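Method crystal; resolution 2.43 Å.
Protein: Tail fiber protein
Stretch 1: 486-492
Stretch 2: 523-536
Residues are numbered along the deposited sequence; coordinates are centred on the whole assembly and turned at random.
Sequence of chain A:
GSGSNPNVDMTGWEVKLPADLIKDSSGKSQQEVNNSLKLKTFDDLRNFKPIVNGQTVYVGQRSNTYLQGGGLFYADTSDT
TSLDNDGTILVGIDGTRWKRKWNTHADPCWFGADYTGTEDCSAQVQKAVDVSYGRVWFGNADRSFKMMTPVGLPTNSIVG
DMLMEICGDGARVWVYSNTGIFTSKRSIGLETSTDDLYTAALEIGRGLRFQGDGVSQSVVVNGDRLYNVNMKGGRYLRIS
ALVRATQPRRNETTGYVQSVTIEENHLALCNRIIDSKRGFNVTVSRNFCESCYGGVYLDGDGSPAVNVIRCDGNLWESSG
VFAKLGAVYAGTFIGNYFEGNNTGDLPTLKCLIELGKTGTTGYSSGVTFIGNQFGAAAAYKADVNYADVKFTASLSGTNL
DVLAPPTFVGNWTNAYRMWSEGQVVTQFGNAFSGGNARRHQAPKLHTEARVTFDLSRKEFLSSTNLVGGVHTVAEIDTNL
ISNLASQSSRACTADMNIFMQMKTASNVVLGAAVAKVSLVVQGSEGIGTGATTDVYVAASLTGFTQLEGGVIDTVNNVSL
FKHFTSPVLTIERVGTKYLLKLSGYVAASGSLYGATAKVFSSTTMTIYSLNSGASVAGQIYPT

Stretch 1 (486-492) SQSSRAC
Stretch 2, residues 523-536: GSEGIGTGATTDVY

How do the backbones meet? Q487 to R490 take helical phi/psi without regular helical bonding, though R490 N reaches Q487 O at 3.2 Å. Stretch 2 is mostly loop and turn, with a type II turn from G528 to A531, and is in strand by Y536. The nearest alpha carbons are Q487 CA and E525 CA, 5.3 Å apart; A491 CA and G523 CA lie 6.9 Å apart, so the register runs in opposite senses, the two chains crossing obliquely.

What satisfies the Q487 amide? Its CA-to-CB bond points toward stretch 2 (chi1 m, chi2 t, chi3 -17°), and the amide pairs with backbone like a peptide group. Q487 OE1 accepts from G526 N at 3.0 Å and weakly from I527 N at 3.4 Å, while Q487 NE2 donates to I527 O at 3.2 Å. G526, at phi/psi 81/18, has angles that call for glycine.

Where does E525 place its charge? With chi1 and chi2 both t, its carboxylate is bridged by water. One water bonds E525 OE1 and Q487 O, both at 2.6 Å, and accepts from A491 N at 2.9 Å; another joins E525 OE2 at 2.5 Å to S488 O at 2.7 Å.

Does R490 (chi1 m, chi2 and chi3 t, chi4 109°) bond directly across? No: a water accepts from R490 NH1 at 2.7 Å and donates to S524 O at 2.8 Å. R490 NE and NH2 are satisfied by residues flanking the stretches. The aliphatic part of R490 packs on V535, R490 CD lying 4.1 Å from V535 CG1.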

# COMPACT_ATOMS: atom_id res chain seq x y z
N SER A 486 -5.34 21.85 32.05
CA SER A 486 -5.37 21.03 33.25
C SER A 486 -4.09 21.20 34.07
O SER A 486 -2.99 21.26 33.52
CB SER A 486 -5.55 19.55 32.89
OG SER A 486 -6.93 19.24 32.79
N GLN A 487 -4.26 21.27 35.39
CA GLN A 487 -3.10 21.37 36.27
C GLN A 487 -2.22 20.13 36.17
O GLN A 487 -0.99 20.24 36.17
CB GLN A 487 -3.55 21.58 37.72
CG GLN A 487 -3.94 23.02 38.05
CD GLN A 487 -4.46 23.17 39.46
OE1 GLN A 487 -4.82 22.19 40.11
NE2 GLN A 487 -4.51 24.41 39.94
N SER A 488 -2.83 18.94 36.07
CA SER A 488 -2.06 17.70 36.07
C SER A 488 -1.21 17.52 34.82
O SER A 488 -0.31 16.67 34.82
CB SER A 488 -3.00 16.51 36.24
OG SER A 488 -4.07 16.57 35.31
N SER A 489 -1.46 18.28 33.75
CA SER A 489 -0.68 18.16 32.53
C SER A 489 0.59 19.00 32.52
O SER A 489 1.41 18.82 31.62
CB SER A 489 -1.53 18.56 31.31
OG SER A 489 -2.87 18.13 31.46
N ARG A 490 0.77 19.89 33.49
CA ARG A 490 1.82 20.90 33.37
C ARG A 490 3.18 20.37 33.79
O ARG A 490 4.17 20.55 33.06
CB ARG A 490 1.44 22.13 34.20
CG ARG A 490 0.08 22.71 33.84
CD ARG A 490 0.01 24.19 34.13
NE ARG A 490 -1.29 24.74 33.76
CZ ARG A 490 -2.21 25.14 34.63
NH1 ARG A 490 -1.98 25.06 35.94
NH2 ARG A 490 -3.37 25.63 34.20
N ALA A 491 3.27 19.73 34.96
CA ALA A 491 4.55 19.37 35.54
C ALA A 491 5.32 18.40 34.64
O ALA A 491 4.74 17.59 33.92
CB ALA A 491 4.36 18.76 36.92
N CYS A 492 6.65 18.49 34.71
CA CYS A 492 7.53 17.60 33.97
C CYS A 492 8.94 17.77 34.51
O CYS A 492 9.23 18.68 35.29
CB CYS A 492 7.48 17.89 32.46
SG CYS A 492 7.98 19.57 32.01
N GLY A 523 3.91 23.55 39.33
CA GLY A 523 3.10 24.66 39.77
C GLY A 523 2.00 24.19 40.70
O GLY A 523 2.15 23.22 41.45
N SER A 524 0.88 24.90 40.64
CA SER A 524 -0.28 24.53 41.45
C SER A 524 -0.92 23.26 40.90
O SER A 524 -1.19 23.16 39.70
CB SER A 524 -1.30 25.68 41.46
OG SER A 524 -0.68 26.90 41.82
N GLU A 525 -1.16 22.29 41.78
CA GLU A 525 -1.74 21.01 41.40
C GLU A 525 -2.64 20.53 42.52
O GLU A 525 -2.18 20.36 43.65
CB GLU A 525 -0.65 19.98 41.10
CG GLU A 525 -1.16 18.68 40.50
CD GLU A 525 -0.14 18.02 39.59
OE1 GLU A 525 0.99 18.53 39.50
OE2 GLU A 525 -0.47 16.98 38.97
N GLY A 526 -3.91 20.29 42.20
CA GLY A 526 -4.89 19.91 43.20
C GLY A 526 -5.46 21.05 44.00
O GLY A 526 -6.04 20.82 45.07
N ILE A 527 -5.32 22.28 43.52
CA ILE A 527 -5.65 23.48 44.28
C ILE A 527 -6.75 24.24 43.55
O ILE A 527 -6.61 24.56 42.36
CB ILE A 527 -4.42 24.38 44.49
CG1 ILE A 527 -3.39 23.66 45.36
CG2 ILE A 527 -4.82 25.71 45.10
CD1 ILE A 527 -2.08 24.41 45.47
N GLY A 528 -7.84 24.53 44.25
CA GLY A 528 -8.91 25.33 43.70
C GLY A 528 -8.71 26.81 43.95
O GLY A 528 -8.15 27.52 43.12
N THR A 529 -9.16 27.28 45.11
CA THR A 529 -9.02 28.69 45.45
C THR A 529 -7.55 29.05 45.64
O THR A 529 -6.83 28.38 46.39
CB THR A 529 -9.81 29.01 46.72
OG1 THR A 529 -11.20 28.71 46.50
CG2 THR A 529 -9.68 30.48 47.07
N GLY A 530 -7.11 30.09 44.94
CA GLY A 530 -5.75 30.59 45.07
C GLY A 530 -4.75 30.02 44.09
O GLY A 530 -3.58 30.44 44.12
N ALA A 531 -5.15 29.08 43.24
CA ALA A 531 -4.21 28.47 42.31
C ALA A 531 -3.74 29.48 41.27
O ALA A 531 -4.45 30.42 40.91
CB ALA A 531 -4.86 27.27 41.62
N THR A 532 -2.52 29.28 40.80
CA THR A 532 -1.93 30.13 39.78
C THR A 532 -1.51 29.28 38.59
O THR A 532 -1.28 28.08 38.70
CB THR A 532 -0.71 30.90 40.31
OG1 THR A 532 -0.11 31.63 39.24
CG2 THR A 532 0.31 29.93 40.88
N THR A 533 -1.40 29.94 37.43
CA THR A 533 -0.91 29.27 36.23
C THR A 533 0.61 29.23 36.15
O THR A 533 1.14 28.45 35.36
CB THR A 533 -1.45 29.96 34.97
OG1 THR A 533 -0.96 31.31 34.92
CG2 THR A 533 -2.97 29.97 34.96
N ASP A 534 1.30 30.05 36.93
CA ASP A 534 2.76 30.05 36.91
C ASP A 534 3.30 28.69 37.33
O ASP A 534 2.78 28.06 38.25
CB ASP A 534 3.31 31.14 37.83
CG ASP A 534 2.83 32.53 37.47
OD1 ASP A 534 2.41 32.74 36.31
OD2 ASP A 534 2.87 33.42 38.34
N VAL A 535 4.34 28.23 36.64
CA VAL A 535 5.05 27.01 37.00
C VAL A 535 6.52 27.36 37.21
O VAL A 535 7.07 28.19 36.50
CB VAL A 535 4.88 25.91 35.94
CG1 VAL A 535 3.46 25.34 36.00
CG2 VAL A 535 5.21 26.44 34.56
N TYR A 536 7.14 26.71 38.18
CA TYR A 536 8.47 27.07 38.63
C TYR A 536 9.48 25.99 38.26
O TYR A 536 9.13 24.81 38.15
CB TYR A 536 8.47 27.34 40.14
CG TYR A 536 7.30 28.19 40.57
CD1 TYR A 536 7.33 29.57 40.40
CD2 TYR A 536 6.16 27.62 41.13
CE1 TYR A 536 6.26 30.36 40.79
CE2 TYR A 536 5.09 28.41 41.52
CZ TYR A 536 5.14 29.78 41.34
OH TYR A 536 4.08 30.57 41.73
O HOH W 1 1.30 19.59 37.11
O HOH W 2 1.01 16.14 37.10
O HOH W 3 0.07 24.29 37.48